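Local structure of erythrocyte binding antigen 140 (Plasmodium falciparum, 4GF2) at residues 188-193 and 223-228; 214-219 and 364-369. The protein probably binds a receptor on the host erythrocyte surface during invasion by the malaria parasite, this piece holding its two Duffy-binding-like domains. The protein carries 3 engineered substitutions. All blocks are in the same frame, centred on the assembly; numbering follows the deposited sequence.

Both contacts use helix 213-242, whose early turns serve contact 2 and whose next turns serve contact 1; their centres lie about 19 Å apart. Along the chain the order is 188-193, 214-219, 223-228 and then, after a long interval, 364-369, so the segments of the two contacts alternate. Contact 1 joins helix 213-242 to the preceding helix 175-202 as an antiparallel pair within the first Duffy-binding-like half of the chain. Contact 2 reaches from the same helix to helix 361-382, in the second Duffy-binding-like half, and lies close to the centre of the chain. One helix thus takes part both in packing within the first half and in a polar bridge toward the second.

Contact 1: 188-193 and 223-228; sequences LMEKKR and TSFMKK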
loop_
_atom_site.group_PDB
_atom_site.type_symbol
_atom_site.label_atom_id
_atom_site.label_comp_id
_atom_site.label_asym_id
_atom_site.label_seq_id
_atom_site.Cartn_x
_atom_site.Cartn_y
_atom_site.Cartn_z
ATOM N N LEU A 188 -17.177 -17.868 -1.603
ATOM C CA LEU A 188 -16.527 -18.494 -2.747
ATOM C C LEU A 188 -17.020 -17.893 -4.056
ATOM O O LEU A 188 -16.274 -17.806 -5.029
ATOM C CB LEU A 188 -16.765 -20.007 -2.740
ATOM C CG LEU A 188 -16.130 -20.751 -1.560
ATOM C CD1 LEU A 188 -16.518 -22.219 -1.569
ATOM C CD2 LEU A 188 -14.614 -20.599 -1.571
ATOM N N MET A 189 -18.275 -17.469 -4.077
ATOM C CA MET A 189 -18.856 -16.909 -5.285
ATOM C C MET A 189 -18.240 -15.545 -5.568
ATOM O O MET A 189 -17.761 -15.282 -6.671
ATOM C CB MET A 189 -20.373 -16.793 -5.138
ATOM C CG MET A 189 -21.084 -16.307 -6.388
ATOM S SD MET A 189 -22.871 -16.553 -6.302
ATOM C CE MET A 189 -23.300 -15.509 -4.911
ATOM N N GLU A 190 -18.242 -14.681 -4.560
ATOM C CA GLU A 190 -17.713 -13.339 -4.723
ATOM C C GLU A 190 -16.200 -13.406 -4.953
ATOM O O GLU A 190 -15.628 -12.571 -5.652
ATOM C CB GLU A 190 -18.065 -12.487 -3.497
ATOM C CG GLU A 190 -17.523 -11.065 -3.518
ATOM C CD GLU A 190 -18.086 -10.229 -4.652
ATOM O OE1 GLU A 190 -18.949 -10.730 -5.399
ATOM O OE2 GLU A 190 -17.659 -9.064 -4.796
ATOM N N LYS A 191 -15.564 -14.425 -4.382
ATOM C CA LYS A 191 -14.130 -14.622 -4.537
ATOM C C LYS A 191 -13.779 -14.919 -5.991
ATOM O O LYS A 191 -12.883 -14.295 -6.560
ATOM C CB LYS A 191 -13.660 -15.757 -3.625
ATOM C CG LYS A 191 -12.181 -16.079 -3.715
ATOM C CD LYS A 191 -11.692 -16.735 -2.430
ATOM C CE LYS A 191 -10.743 -17.890 -2.702
ATOM N NZ LYS A 191 -9.517 -17.454 -3.411
ATOM N N LYS A 192 -14.491 -15.871 -6.590
ATOM C CA LYS A 192 -14.307 -16.184 -8.003
ATOM C C LYS A 192 -14.474 -14.934 -8.855
ATOM O O LYS A 192 -13.599 -14.591 -9.651
ATOM C CB LYS A 192 -15.319 -17.232 -8.470
ATOM C CG LYS A 192 -15.048 -18.645 -7.994
ATOM C CD LYS A 192 -16.077 -19.610 -8.568
ATOM C CE LYS A 192 -15.946 -21.003 -7.970
ATOM N NZ LYS A 192 -16.956 -21.949 -8.531
ATOM N N ARG A 193 -15.608 -14.263 -8.685
ATOM C CA ARG A 193 -15.936 -13.102 -9.503
ATOM C C ARG A 193 -14.838 -12.046 -9.424
ATOM O O ARG A 193 -14.367 -11.554 -10.447
ATOM C CB ARG A 193 -17.271 -12.502 -9.067
ATOM C CG ARG A 193 -17.805 -11.440 -10.007
ATOM C CD ARG A 193 -19.027 -10.752 -9.420
ATOM N NE ARG A 193 -18.686 -9.886 -8.292
ATOM C CZ ARG A 193 -18.190 -8.658 -8.411
ATOM N NH1 ARG A 193 -17.963 -8.138 -9.609
ATOM N NH2 ARG A 193 -17.912 -7.947 -7.329
ATOM N N THR A 223 -8.223 -7.668 -2.500
ATOM C CA THR A 223 -7.532 -7.650 -1.220
ATOM C C THR A 223 -8.464 -7.260 -0.083
ATOM O O THR A 223 -8.563 -7.974 0.911
ATOM C CB THR A 223 -6.349 -6.675 -1.246
ATOM O OG1 THR A 223 -5.323 -7.200 -2.093
ATOM C CG2 THR A 223 -5.777 -6.468 0.152
ATOM N N SER A 224 -9.143 -6.127 -0.222
ATOM C CA SER A 224 -10.000 -5.639 0.852
ATOM C C SER A 224 -11.109 -6.640 1.149
ATOM O O SER A 224 -11.493 -6.825 2.302
ATOM C CB SER A 224 -10.587 -4.267 0.511
ATOM O OG SER A 224 -11.350 -4.306 -0.677
ATOM N N PHE A 225 -11.608 -7.299 0.109
ATOM C CA PHE A 225 -12.676 -8.276 0.268
ATOM C C PHE A 225 -12.214 -9.466 1.102
ATOM O O PHE A 225 -12.990 -10.033 1.872
ATOM C CB PHE A 225 -13.163 -8.761 -1.095
ATOM C CG PHE A 225 -13.898 -10.063 -1.038
ATOM C CD1 PHE A 225 -15.222 -10.107 -0.649
ATOM C CD2 PHE A 225 -13.260 -11.246 -1.364
ATOM C CE1 PHE A 225 -15.900 -11.308 -0.591
ATOM C CE2 PHE A 225 -13.932 -12.448 -1.306
ATOM C CZ PHE A 225 -15.255 -12.479 -0.921
ATOM N N MET A 226 -10.952 -9.851 0.936
ATOM C CA MET A 226 -10.378 -10.935 1.723
ATOM C C MET A 226 -10.184 -10.493 3.174
ATOM O O MET A 226 -10.462 -11.251 4.103
ATOM C CB MET A 226 -9.049 -11.393 1.122
ATOM C CG MET A 226 -9.174 -11.978 -0.278
ATOM S SD MET A 226 -10.081 -13.537 -0.340
ATOM C CE MET A 226 -8.870 -14.680 0.319
ATOM N N LYS A 227 -9.715 -9.265 3.367
ATOM C CA LYS A 227 -9.562 -8.717 4.711
ATOM C C LYS A 227 -10.889 -8.766 5.457
ATOM O O LYS A 227 -10.980 -9.340 6.542
ATOM C CB LYS A 227 -9.061 -7.275 4.654
ATOM C CG LYS A 227 -7.626 -7.124 4.185
ATOM C CD LYS A 227 -7.230 -5.658 4.140
ATOM C CE LYS A 227 -5.787 -5.472 3.705
ATOM N NZ LYS A 227 -5.443 -4.029 3.565
ATOM N N LYS A 228 -11.917 -8.158 4.868
ATOM C CA LYS A 228 -13.249 -8.150 5.461
ATOM C C LYS A 228 -13.753 -9.563 5.711
ATOM O O LYS A 228 -14.289 -9.859 6.778
ATOM C CB LYS A 228 -14.239 -7.414 4.557
ATOM C CG LYS A 228 -14.004 -5.918 4.473
ATOM C CD LYS A 228 -15.100 -5.230 3.677
ATOM C CE LYS A 228 -14.984 -3.716 3.760
ATOM N NZ LYS A 228 -13.699 -3.208 3.201
#
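F225 reaches across from helix 213-242 and brings the CE1-CZ-CE2 end of its ring obliquely against E190 and K191 of helix 175-202. E190 CG lies 3.4 Å from F225 CE1, and E190 CB packs beside the same end of the ring, so the aliphatic part of the glutamate does the touching. On the other side of CZ, at F225 CE2, K191 comes in with its backbone CA at 3.9 Å and its CB just beyond. A looser third touch is made by M226, whose SD stands 4.1 Å from K191 CD.

E190 bends at chi2 (63°), which turns its carboxylate along its own helix toward R193, one turn further on. There R193 grips it side-on: NE meets OE1 of E190 at 3.0 Å, and NH2 meets OE2 of E190 at 2.8 Å, on the syn sides, though tilted out of the carboxylate plane. Around the ring, F187 adds an aromatic neighbour lying nearly parallel to F225, and L194 also touches it.

The segments form part of an antiparallel helix pair in the first Duffy-binding-like half, their axes 10.8 Å apart at 163°. Between the segments themselves the contact is apolar: charged residues lend methylenes to an aromatic ring, while the E190 carboxylate is held within its own helix and the K191 ammonium by Y222 of the opposite one, a polar tie just before 223-228.

Contact 2: 214-219 and 364-369; sequences GCRLPC and YKEHLL
The backbones of 214-219 and 364-369 stay well apart, the nearest alpha carbons, R216 CA and E366 CA, being 12.7 Å from each other, and two long side chains span the interval. R216 and E366 approach from opposite directions and meet in a salt bridge, with R216 NH2 3.2 Å from E366 OE1. This hydrogen bond is bent, at 146°: the donor stands above the carboxylate plane, and the two flat groups are turned 69° against each other, so the carboxylate is not gripped by a matched pair of N-H groups. A water takes over the second link. It accepts from R216 NH1 at 2.9 Å, in the guanidinium plane, and donates to E366 OE2 at 2.7 Å.

E366 reaches out with CG anti to the backbone N (chi1 -177°) and stays extended beyond it, whereas R216 bends at chi3 to bring its guanidinium round. Both charges have further partners: R216 NH2 also pairs with D363, R216 NH1 bonds the carbonyl of A210, and E366 OE2 takes a hydrogen bond from T284. With D363 and E366 both near it, the guanidinium probably sits in a negative field that favours its charge.

The bridge ties helix 213-242 of the first Duffy-binding-like half to helix 361-382 of the second. Segment 214-219, kinked at P218, is tied down by the disulfides C215-C202 and C219-C279. C281 touches both R216 and E366, so the loop between helices 273-279 and 285-293 borders the bridge. On the side of 364-369, E366 rests on A285 and I288 of helix 285-293, while L368 packs against helices 415-427 and 435-457.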
loop_
_atom_site.group_PDB
_atom_site.type_symbol
_atom_site.label_atom_id
_atom_site.label_comp_id
_atom_site.label_asym_id
_atom_site.label_seq_id
_atom_site.Cartn_x
_atom_site.Cartn_y
_atom_site.Cartn_z
ATOM N N GLY A 214 -5.713 0.038 -14.183
ATOM C CA GLY A 214 -6.602 -0.940 -14.788
ATOM C C GLY A 214 -6.575 -2.265 -14.046
ATOM O O GLY A 214 -7.611 -2.895 -13.831
ATOM N N CYS A 215 -5.376 -2.679 -13.648
ATOM C CA CYS A 215 -5.177 -3.952 -12.967
ATOM C C CYS A 215 -5.147 -3.772 -11.448
ATOM O O CYS A 215 -5.650 -4.613 -10.704
ATOM C CB CYS A 215 -3.872 -4.591 -13.449
ATOM S SG CYS A 215 -3.334 -6.057 -12.547
ATOM N N ARG A 216 -4.571 -2.666 -10.989
ATOM C CA ARG A 216 -4.394 -2.443 -9.556
ATOM C C ARG A 216 -5.721 -2.279 -8.817
ATOM O O ARG A 216 -5.801 -2.540 -7.616
ATOM C CB ARG A 216 -3.493 -1.229 -9.312
ATOM C CG ARG A 216 -2.080 -1.410 -9.851
ATOM C CD ARG A 216 -1.195 -0.214 -9.560
ATOM N NE ARG A 216 -0.839 -0.123 -8.146
ATOM C CZ ARG A 216 0.090 -0.870 -7.558
ATOM N NH1 ARG A 216 0.761 -1.777 -8.254
ATOM N NH2 ARG A 216 0.347 -0.716 -6.268
ATOM N N LEU A 217 -6.761 -1.852 -9.527
ATOM C CA LEU A 217 -8.067 -1.663 -8.900
ATOM C C LEU A 217 -8.741 -2.993 -8.547
ATOM O O LEU A 217 -9.125 -3.206 -7.398
ATOM C CB LEU A 217 -8.978 -0.808 -9.782
ATOM C CG LEU A 217 -8.554 0.656 -9.949
ATOM C CD1 LEU A 217 -9.606 1.421 -10.737
ATOM C CD2 LEU A 217 -8.294 1.331 -8.605
ATOM N N PRO A 218 -8.905 -3.890 -9.530
ATOM C CA PRO A 218 -9.470 -5.191 -9.152
ATOM C C PRO A 218 -8.592 -5.925 -8.132
ATOM O O PRO A 218 -9.116 -6.601 -7.249
ATOM C CB PRO A 218 -9.550 -5.955 -10.485
ATOM C CG PRO A 218 -8.684 -5.201 -11.435
ATOM C CD PRO A 218 -8.705 -3.773 -10.983
ATOM N N CYS A 219 -7.275 -5.786 -8.243
ATOM C CA CYS A 219 -6.372 -6.386 -7.265
ATOM C C CYS A 219 -6.669 -5.831 -5.882
ATOM O O CYS A 219 -6.727 -6.570 -4.899
ATOM C CB CYS A 219 -4.910 -6.109 -7.626
ATOM S SG CYS A 219 -4.322 -7.010 -9.069
ATOM N N TYR A 364 2.269 5.225 -3.133
ATOM C CA TYR A 364 3.307 6.232 -3.010
ATOM C C TYR A 364 4.556 5.626 -2.379
ATOM O O TYR A 364 5.670 5.848 -2.852
ATOM C CB TYR A 364 2.815 7.419 -2.185
ATOM C CG TYR A 364 3.793 8.561 -2.181
ATOM C CD1 TYR A 364 4.800 8.625 -1.235
ATOM C CD2 TYR A 364 3.726 9.564 -3.140
ATOM C CE1 TYR A 364 5.707 9.660 -1.231
ATOM C CE2 TYR A 364 4.632 10.607 -3.144
ATOM C CZ TYR A 364 5.621 10.649 -2.183
ATOM O OH TYR A 364 6.536 11.676 -2.169
ATOM N N LYS A 365 4.363 4.853 -1.315
ATOM C CA LYS A 365 5.469 4.193 -0.637
ATOM C C LYS A 365 6.174 3.264 -1.619
ATOM O O LYS A 365 7.400 3.274 -1.748
ATOM C CB LYS A 365 4.943 3.402 0.561
ATOM C CG LYS A 365 6.013 2.697 1.376
ATOM C CD LYS A 365 5.394 1.846 2.479
ATOM C CE LYS A 365 6.460 1.122 3.291
ATOM N NZ LYS A 365 5.864 0.261 4.352
ATOM N N GLU A 366 5.380 2.474 -2.330
ATOM C CA GLU A 366 5.905 1.528 -3.298
ATOM C C GLU A 366 6.734 2.247 -4.365
ATOM O O GLU A 366 7.793 1.761 -4.766
ATOM C CB GLU A 366 4.751 0.748 -3.926
ATOM C CG GLU A 366 5.171 -0.323 -4.895
ATOM C CD GLU A 366 4.001 -1.176 -5.355
ATOM O OE1 GLU A 366 3.004 -1.281 -4.609
ATOM O OE2 GLU A 366 4.080 -1.738 -6.467
ATOM N N HIS A 367 6.270 3.415 -4.808
ATOM C CA HIS A 367 7.013 4.179 -5.803
ATOM C C HIS A 367 8.329 4.720 -5.250
ATOM O O HIS A 367 9.357 4.687 -5.928
ATOM C CB HIS A 367 6.185 5.347 -6.332
ATOM C CG HIS A 367 6.908 6.171 -7.351
ATOM N ND1 HIS A 367 6.683 6.046 -8.705
ATOM C CD2 HIS A 367 7.873 7.113 -7.215
ATOM C CE1 HIS A 367 7.472 6.881 -9.360
ATOM N NE2 HIS A 367 8.205 7.538 -8.479
ATOM N N LEU A 368 8.296 5.233 -4.027
ATOM C CA LEU A 368 9.486 5.821 -3.430
ATOM C C LEU A 368 10.576 4.774 -3.262
ATOM O O LEU A 368 11.738 5.012 -3.582
ATOM C CB LEU A 368 9.150 6.439 -2.077
ATOM C CG LEU A 368 10.356 6.995 -1.325
ATOM C CD1 LEU A 368 11.061 8.028 -2.185
ATOM C CD2 LEU A 368 9.927 7.591 0.006
ATOM N N LEU A 369 10.195 3.609 -2.759
ATOM C CA LEU A 369 11.146 2.531 -2.553
ATOM C C LEU A 369 11.719 2.070 -3.888
ATOM O O LEU A 369 12.887 1.690 -3.974
ATOM C CB LEU A 369 10.472 1.371 -1.823
ATOM C CG LEU A 369 9.968 1.711 -0.420
ATOM C CD1 LEU A 369 9.113 0.583 0.132
ATOM C CD2 LEU A 369 11.134 2.000 0.507
HETATM O O HOH W 1 2.309 -3.725 -6.725
#